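Local coordinates for protein putative glucoamylase (Bacteroides caccae ATCC 43185, PDB 4QT9) that probably acts as a glucoamylase-type glycoside hydrolase, releasing glucose from starch-like glucans, and is built as an alpha/alpha toroid, at residues S319-G324 with K336-P341; A23-V28 with Y354-M359. All blocks are in the same frame, centred on the assembly; numbering follows the deposited sequence.

In the fold
Contact 1 and contact 2 lie at similar distances from the centre of the chain, about 18 and 19 Å for their own centres. Every touching residue of contact 2 is buried, whereas contact 1 runs from buried serines to the exposed Lys336. They share no helix or strand: contact 1 sets a beta hairpin against a loop, and contact 2 joins helices 21-37 and 352-364. Chemistry follows place, with a hydroxyl pair and a valine patch in contact 1, but apolar side chains alone in contact 2. Nearest atoms of the two are about 6 Å apart. Segment 336-341 leads on to helix 341-345, whose Leu345 touches Met359.

Contact 1: residues S319-G324 with K336-P341; sequences SYSVDG and KGVISP
Ser319 turns OG between its own backbone N and carbonyl carbon (chi1 64°), while Ser340 holds OG anti to its carbonyl carbon (chi1 -48°), and the two hydroxyls meet from facing segments. Ser319 OG lies 2.6 Å from Ser340 OG, a hydrogen bond in which either could be the donor. Beside this polar pair Val338 divides its branches: CG1 reaches the backbone at Tyr320 O (3.8 Å), and CG2 meets Val322 CG2 at 3.7 Å, the two side chains crossing obliquely. Ser321 OG also borders Val338 CG2 at 3.8 Å and Lys336 CB at 4.0 Å, but its hydrogen bond goes to His328. The ring of Tyr320 leads away from the loop, its OH bonded to His52 and Arg50. Gly324 N to Ser321 O, 2.9 Å, closes the type I turn, and the reciprocal bond from Ser321 N to Gly324 O, also 2.9 Å, pairs the strand ends. With strands 318-321 and 324-327 antiparallel, this is a beta hairpin with a two-residue loop, Val322 and Asp323, packed here against the loop that leads into helix 341-345 of the alpha/alpha toroid.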
ATOM      1  N   SER A 319       4.876  -8.896  -7.611  1.00 20.87           N
ATOM      2  CA  SER A 319       3.880  -9.922  -7.270  1.00 21.68           C
ATOM      3  C   SER A 319       4.468 -11.303  -7.447  1.00 24.48           C
ATOM      4  O   SER A 319       5.596 -11.441  -7.933  1.00 22.65           O
ATOM      5  CB  SER A 319       2.640  -9.796  -8.169  1.00 25.32           C
ATOM      6  OG  SER A 319       2.941 -10.049  -9.538  1.00 29.53           O
ATOM      7  N   TYR A 320       3.683 -12.332  -7.121  1.00 20.94           N
ATOM      8  CA  TYR A 320       4.070 -13.697  -7.462  1.00 21.21           C
ATOM      9  C   TYR A 320       4.409 -13.748  -8.916  1.00 27.63           C
ATOM     10  O   TYR A 320       3.827 -12.998  -9.721  1.00 28.32           O
ATOM     11  CB  TYR A 320       2.927 -14.680  -7.175  1.00 21.05           C
ATOM     12  CG  TYR A 320       2.763 -15.033  -5.712  1.00 22.19           C
ATOM     13  CD1 TYR A 320       3.852 -15.453  -4.948  1.00 23.40           C
ATOM     14  CD2 TYR A 320       1.500 -15.047  -5.113  1.00 23.15           C
ATOM     15  CE1 TYR A 320       3.700 -15.814  -3.604  1.00 23.95           C
ATOM     16  CE2 TYR A 320       1.330 -15.447  -3.781  1.00 24.16           C
ATOM     17  CZ  TYR A 320       2.434 -15.838  -3.036  1.00 26.58           C
ATOM     18  OH  TYR A 320       2.277 -16.254  -1.746  1.00 26.36           O
ATOM     19  N   SER A 321       5.367 -14.596  -9.272  1.00 26.01           N
ATOM     20  CA  SER A 321       5.769 -14.744 -10.662  1.00 26.25           C
ATOM     21  C   SER A 321       5.871 -16.218 -10.988  1.00 32.82           C
ATOM     22  O   SER A 321       5.853 -17.039 -10.061  1.00 30.71           O
ATOM     23  CB  SER A 321       7.084 -14.023 -10.923  1.00 29.07           C
ATOM     24  OG  SER A 321       7.347 -13.885 -12.311  1.00 30.29           O
ATOM     25  N   VAL A 322       5.964 -16.562 -12.295  1.00 30.28           N
ATOM     26  CA  VAL A 322       6.062 -17.947 -12.783  1.00 31.73           C
ATOM     27  C   VAL A 322       7.144 -18.725 -11.990  1.00 37.52           C
ATOM     28  O   VAL A 322       6.866 -19.829 -11.525  1.00 37.82           O
ATOM     29  CB  VAL A 322       6.314 -18.024 -14.313  1.00 36.66           C
ATOM     30  CG1 VAL A 322       6.170 -19.460 -14.816  1.00 37.81           C
ATOM     31  CG2 VAL A 322       5.371 -17.105 -15.083  1.00 35.97           C
ATOM     32  N   ASP A 323       8.330 -18.138 -11.793  1.00 35.90           N
ATOM     33  CA  ASP A 323       9.413 -18.803 -11.062  1.00 37.82           C
ATOM     34  C   ASP A 323       9.557 -18.338  -9.591  1.00 42.16           C
ATOM     35  O   ASP A 323      10.633 -18.506  -9.016  1.00 43.41           O
ATOM     36  CB  ASP A 323      10.752 -18.638 -11.813  1.00 40.95           C
ATOM     37  CG  ASP A 323      10.861 -19.459 -13.087  1.00 57.14           C
ATOM     38  OD1 ASP A 323      10.203 -20.535 -13.168  1.00 60.65           O
ATOM     39  OD2 ASP A 323      11.618 -19.043 -14.001  1.00 65.59           O
ATOM     40  N   GLY A 324       8.476 -17.830  -8.984  1.00 36.93           N
ATOM     41  CA  GLY A 324       8.479 -17.400  -7.586  1.00 36.18           C
ATOM     42  C   GLY A 324       7.795 -16.081  -7.259  1.00 36.14           C
ATOM     43  O   GLY A 324       6.578 -16.027  -7.053  1.00 34.95           O
ATOM     44  N   LYS A 336       8.207 -10.368 -17.219  1.00 25.73           N
ATOM     45  CA  LYS A 336       8.284 -11.836 -17.252  1.00 25.69           C
ATOM     46  C   LYS A 336       7.053 -12.469 -17.872  1.00 28.31           C
ATOM     47  O   LYS A 336       6.892 -13.686 -17.785  1.00 28.93           O
ATOM     48  CB  LYS A 336       8.493 -12.407 -15.827  1.00 28.76           C
ATOM     49  CG  LYS A 336       9.722 -11.878 -15.078  1.00 37.25           C
ATOM     50  CD  LYS A 336      11.027 -12.478 -15.587  1.00 48.29           C
ATOM     51  CE  LYS A 336      12.140 -12.339 -14.582  1.00 65.39           C
ATOM     52  NZ  LYS A 336      12.705 -10.966 -14.561  1.00 77.48           N
ATOM     53  N   GLY A 337       6.186 -11.662 -18.479  1.00 23.94           N
ATOM     54  CA  GLY A 337       4.949 -12.158 -19.086  1.00 23.69           C
ATOM     55  C   GLY A 337       3.830 -12.293 -18.090  1.00 26.61           C
ATOM     56  O   GLY A 337       2.813 -12.939 -18.355  1.00 27.36           O
ATOM     57  N   VAL A 338       4.002 -11.655 -16.947  1.00 21.80           N
ATOM     58  CA  VAL A 338       3.068 -11.752 -15.834  1.00 20.30           C
ATOM     59  C   VAL A 338       2.306 -10.442 -15.648  1.00 25.39           C
ATOM     60  O   VAL A 338       2.920  -9.383 -15.484  1.00 25.63           O
ATOM     61  CB  VAL A 338       3.814 -12.170 -14.540  1.00 21.02           C
ATOM     62  CG1 VAL A 338       2.907 -12.098 -13.336  1.00 18.70           C
ATOM     63  CG2 VAL A 338       4.439 -13.562 -14.681  1.00 21.50           C
ATOM     64  N   ILE A 339       0.959 -10.537 -15.656  1.00 21.87           N
ATOM     65  CA  ILE A 339       0.060  -9.406 -15.409  1.00 21.05           C
ATOM     66  C   ILE A 339      -0.395  -9.564 -13.975  1.00 24.25           C
ATOM     67  O   ILE A 339      -0.666 -10.683 -13.569  1.00 21.87           O
ATOM     68  CB  ILE A 339      -1.142  -9.344 -16.426  1.00 24.36           C
ATOM     69  CG1 ILE A 339      -0.679  -9.084 -17.898  1.00 25.84           C
ATOM     70  CG2 ILE A 339      -2.244  -8.348 -15.994  1.00 24.04           C
ATOM     71  CD1 ILE A 339       0.099  -7.699 -18.212  1.00 23.68           C
ATOM     72  N   SER A 340      -0.416  -8.470 -13.203  1.00 22.21           N
ATOM     73  CA  SER A 340      -0.882  -8.433 -11.827  1.00 21.95           C
ATOM     74  C   SER A 340      -2.083  -7.495 -11.778  1.00 26.06           C
ATOM     75  O   SER A 340      -1.901  -6.303 -12.006  1.00 24.89           O
ATOM     76  CB  SER A 340       0.228  -7.975 -10.885  1.00 27.85           C
ATOM     77  OG  SER A 340       1.431  -8.679 -11.148  1.00 41.41           O
ATOM     78  N   PRO A 341      -3.326  -8.024 -11.559  1.00 23.83           N
ATOM     79  CA  PRO A 341      -4.529  -7.157 -11.550  1.00 22.93           C
ATOM     80  C   PRO A 341      -4.445  -5.919 -10.644  1.00 26.57           C
ATOM     81  O   PRO A 341      -4.994  -4.883 -11.004  1.00 25.62           O
ATOM     82  CB  PRO A 341      -5.636  -8.107 -11.076  1.00 24.31           C
ATOM     83  CG  PRO A 341      -5.193  -9.453 -11.544  1.00 29.15           C
ATOM     84  CD  PRO A 341      -3.695  -9.444 -11.344  1.00 24.66           C
TER

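Contact 2: residues A23-V28 with Y354-M359; sequences ALMDTV and YSLQVM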
ATOM      1  N   ALA A  23     -21.907  -1.764 -11.236  1.00 37.43           N
ATOM      2  CA  ALA A  23     -22.185  -3.151 -10.873  1.00 36.45           C
ATOM      3  C   ALA A  23     -20.885  -3.979 -10.780  1.00 37.70           C
ATOM      4  O   ALA A  23     -20.711  -4.744  -9.829  1.00 38.45           O
ATOM      5  CB  ALA A  23     -23.124  -3.764 -11.903  1.00 38.13           C
ATOM      6  N   LEU A  24     -19.989  -3.834 -11.767  1.00 31.08           N
ATOM      7  CA  LEU A  24     -18.711  -4.540 -11.824  1.00 29.22           C
ATOM      8  C   LEU A  24     -17.825  -4.117 -10.651  1.00 29.57           C
ATOM      9  O   LEU A  24     -17.226  -4.969  -9.989  1.00 28.38           O
ATOM     10  CB  LEU A  24     -18.020  -4.254 -13.174  1.00 29.36           C
ATOM     11  CG  LEU A  24     -16.537  -4.643 -13.340  1.00 33.43           C
ATOM     12  CD1 LEU A  24     -16.352  -6.152 -13.272  1.00 32.71           C
ATOM     13  CD2 LEU A  24     -15.990  -4.117 -14.666  1.00 36.78           C
HETATM   14  N   MSE A  25     -17.756  -2.806 -10.380  1.00 25.62           N
HETATM   15  CA  MSE A  25     -16.953  -2.302  -9.273  1.00 24.52           C
HETATM   16  C   MSE A  25     -17.481  -2.806  -7.937  1.00 31.95           C
HETATM   17  O   MSE A  25     -16.684  -3.206  -7.087  1.00 30.78           O
HETATM   18  CB  MSE A  25     -16.898  -0.780  -9.282  1.00 26.21           C
HETATM   19  CG  MSE A  25     -16.017  -0.222 -10.408  1.00 31.58           C
HETATM   20 SE   MSE A  25     -15.789   1.690 -10.201  0.75 37.02          SE
HETATM   21  CE  MSE A  25     -17.604   2.314 -10.630  1.00 34.70           C
ATOM     22  N   ASP A  26     -18.816  -2.857  -7.778  1.00 32.41           N
ATOM     23  CA  ASP A  26     -19.463  -3.353  -6.555  1.00 33.62           C
ATOM     24  C   ASP A  26     -19.041  -4.801  -6.250  1.00 36.61           C
ATOM     25  O   ASP A  26     -18.619  -5.094  -5.121  1.00 35.51           O
ATOM     26  CB  ASP A  26     -20.991  -3.259  -6.670  1.00 37.80           C
ATOM     27  CG  ASP A  26     -21.590  -2.084  -5.905  1.00 61.88           C
ATOM     28  OD1 ASP A  26     -21.297  -1.952  -4.675  1.00 65.06           O
ATOM     29  OD2 ASP A  26     -22.374  -1.310  -6.518  1.00 69.73           O
ATOM     30  N   THR A  27     -19.122  -5.692  -7.265  1.00 32.50           N
ATOM     31  CA  THR A  27     -18.708  -7.103  -7.162  1.00 31.15           C
ATOM     32  C   THR A  27     -17.212  -7.228  -6.797  1.00 32.32           C
ATOM     33  O   THR A  27     -16.885  -7.997  -5.899  1.00 31.74           O
ATOM     34  CB  THR A  27     -18.997  -7.842  -8.484  1.00 37.74           C
ATOM     35  OG1 THR A  27     -20.376  -7.683  -8.795  1.00 45.34           O
ATOM     36  CG2 THR A  27     -18.626  -9.324  -8.432  1.00 29.54           C
ATOM     37  N   VAL A  28     -16.317  -6.500  -7.511  1.00 27.33           N
ATOM     38  CA  VAL A  28     -14.865  -6.560  -7.269  1.00 26.02           C
ATOM     39  C   VAL A  28     -14.591  -6.079  -5.829  1.00 31.07           C
ATOM     40  O   VAL A  28     -13.844  -6.738  -5.097  1.00 31.73           O
ATOM     41  CB  VAL A  28     -14.041  -5.785  -8.342  1.00 27.77           C
ATOM     42  CG1 VAL A  28     -12.542  -5.713  -7.983  1.00 25.66           C
ATOM     43  CG2 VAL A  28     -14.235  -6.424  -9.722  1.00 27.57           C
ATOM     44  N   TYR A 354      -9.123   3.385 -18.730  1.00 27.25           N
ATOM     45  CA  TYR A 354      -8.178   2.310 -19.021  1.00 26.30           C
ATOM     46  C   TYR A 354      -8.207   1.248 -17.932  1.00 29.62           C
ATOM     47  O   TYR A 354      -8.146   0.062 -18.239  1.00 28.65           O
ATOM     48  CB  TYR A 354      -6.756   2.837 -19.201  1.00 26.77           C
ATOM     49  CG  TYR A 354      -6.564   3.809 -20.352  1.00 28.87           C
ATOM     50  CD1 TYR A 354      -7.323   3.707 -21.513  1.00 31.91           C
ATOM     51  CD2 TYR A 354      -5.592   4.800 -20.295  1.00 28.56           C
ATOM     52  CE1 TYR A 354      -7.133   4.584 -22.580  1.00 34.59           C
ATOM     53  CE2 TYR A 354      -5.380   5.669 -21.356  1.00 30.43           C
ATOM     54  CZ  TYR A 354      -6.151   5.562 -22.496  1.00 41.03           C
ATOM     55  OH  TYR A 354      -5.907   6.428 -23.529  1.00 40.49           O
ATOM     56  N   SER A 355      -8.342   1.662 -16.663  1.00 25.75           N
ATOM     57  CA  SER A 355      -8.388   0.700 -15.568  1.00 24.25           C
ATOM     58  C   SER A 355      -9.672  -0.096 -15.582  1.00 28.55           C
ATOM     59  O   SER A 355      -9.630  -1.284 -15.277  1.00 29.69           O
ATOM     60  CB  SER A 355      -8.225   1.397 -14.224  1.00 24.42           C
ATOM     61  OG  SER A 355      -6.947   2.005 -14.145  1.00 25.17           O
ATOM     62  N   LEU A 356     -10.812   0.541 -15.928  1.00 24.74           N
ATOM     63  CA  LEU A 356     -12.094  -0.165 -15.983  1.00 24.03           C
ATOM     64  C   LEU A 356     -12.105  -1.144 -17.162  1.00 29.60           C
ATOM     65  O   LEU A 356     -12.777  -2.174 -17.095  1.00 30.79           O
ATOM     66  CB  LEU A 356     -13.260   0.824 -16.057  1.00 24.94           C
ATOM     67  CG  LEU A 356     -13.737   1.369 -14.713  1.00 29.51           C
ATOM     68  CD1 LEU A 356     -14.602   2.588 -14.886  1.00 30.51           C
ATOM     69  CD2 LEU A 356     -14.503   0.318 -13.935  1.00 34.24           C
ATOM     70  N   GLN A 357     -11.313  -0.847 -18.214  1.00 26.80           N
ATOM     71  CA  GLN A 357     -11.146  -1.680 -19.404  1.00 26.33           C
ATOM     72  C   GLN A 357     -10.506  -3.003 -19.014  1.00 28.57           C
ATOM     73  O   GLN A 357     -10.964  -4.068 -19.424  1.00 26.38           O
ATOM     74  CB  GLN A 357     -10.259  -0.950 -20.423  1.00 27.04           C
ATOM     75  CG  GLN A 357     -10.746  -1.061 -21.833  1.00 42.40           C
ATOM     76  CD  GLN A 357      -9.790  -0.418 -22.801  1.00 52.63           C
ATOM     77  OE1 GLN A 357      -9.311   0.708 -22.590  1.00 41.26           O
ATOM     78  NE2 GLN A 357      -9.507  -1.127 -23.897  1.00 46.56           N
ATOM     79  N   VAL A 358      -9.459  -2.929 -18.185  1.00 24.36           N
ATOM     80  CA  VAL A 358      -8.750  -4.115 -17.722  1.00 23.52           C
ATOM     81  C   VAL A 358      -9.634  -4.862 -16.724  1.00 26.59           C
ATOM     82  O   VAL A 358      -9.728  -6.096 -16.810  1.00 27.80           O
ATOM     83  CB  VAL A 358      -7.372  -3.720 -17.138  1.00 27.05           C
ATOM     84  CG1 VAL A 358      -6.663  -4.910 -16.497  1.00 26.39           C
ATOM     85  CG2 VAL A 358      -6.506  -3.118 -18.236  1.00 26.14           C
HETATM   86  N   MSE A 359     -10.339  -4.121 -15.834  1.00 21.81           N
HETATM   87  CA  MSE A 359     -11.227  -4.733 -14.842  1.00 20.01           C
HETATM   88  C   MSE A 359     -12.326  -5.562 -15.520  1.00 25.53           C
HETATM   89  O   MSE A 359     -12.575  -6.688 -15.108  1.00 23.12           O
HETATM   90  CB  MSE A 359     -11.853  -3.682 -13.929  1.00 21.06           C
HETATM   91  CG  MSE A 359     -12.523  -4.300 -12.700  1.00 25.59           C
HETATM   92 SE   MSE A 359     -13.520  -2.976 -11.671  0.75 29.06          SE
HETATM   93  CE  MSE A 359     -12.167  -1.700 -11.344  1.00 25.62           C
TER
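Leu24, Met25 and Val28 meet Leu356 and Met359 with no ring or side-chain amide of either segment entering the contact; Tyr363 and Tyr405 are outside neighbours, touching Leu24 and Met25 respectively. The Tyr354 ring makes a cation-pi contact with Arg296, and the carbonyl plane of Ala23 takes Thr27 N on one face and Thr27 OG1 on the other, with OG1 3.1 Å from Ala23 O and 28° out of plane. The arrangement is apolar helix-helix packing in the alpha/alpha toroid, between short segments whose axes approach to 11.3 Å at a crossing angle of 67°. Met359, like Met25 a selenomethionine in the crystal, is the hub. Its bond to CB points toward helix 21-37, CG stands anti to the backbone N (chi1 -167°), and the chain bends only at chi3. Leu24 CG sits 3.8 Å from Met359 SE, the two side chains sliding past each other in opposite directions. An alanine at Leu24 would probably open a gap beside Met359 and give its selenium end more freedom to turn. Met25 crosses both partners at about a right angle: its CG lies 3.9 Å from Leu356 CD2 and equally far from Met359 SE. Ile402 of helix 392-406 touches both Val28 and Met359, making a third helix part of the same packing. Across the pair, Val28 CG2 touches two successive atoms of Met359, CG and SE, each at 4.0 Å.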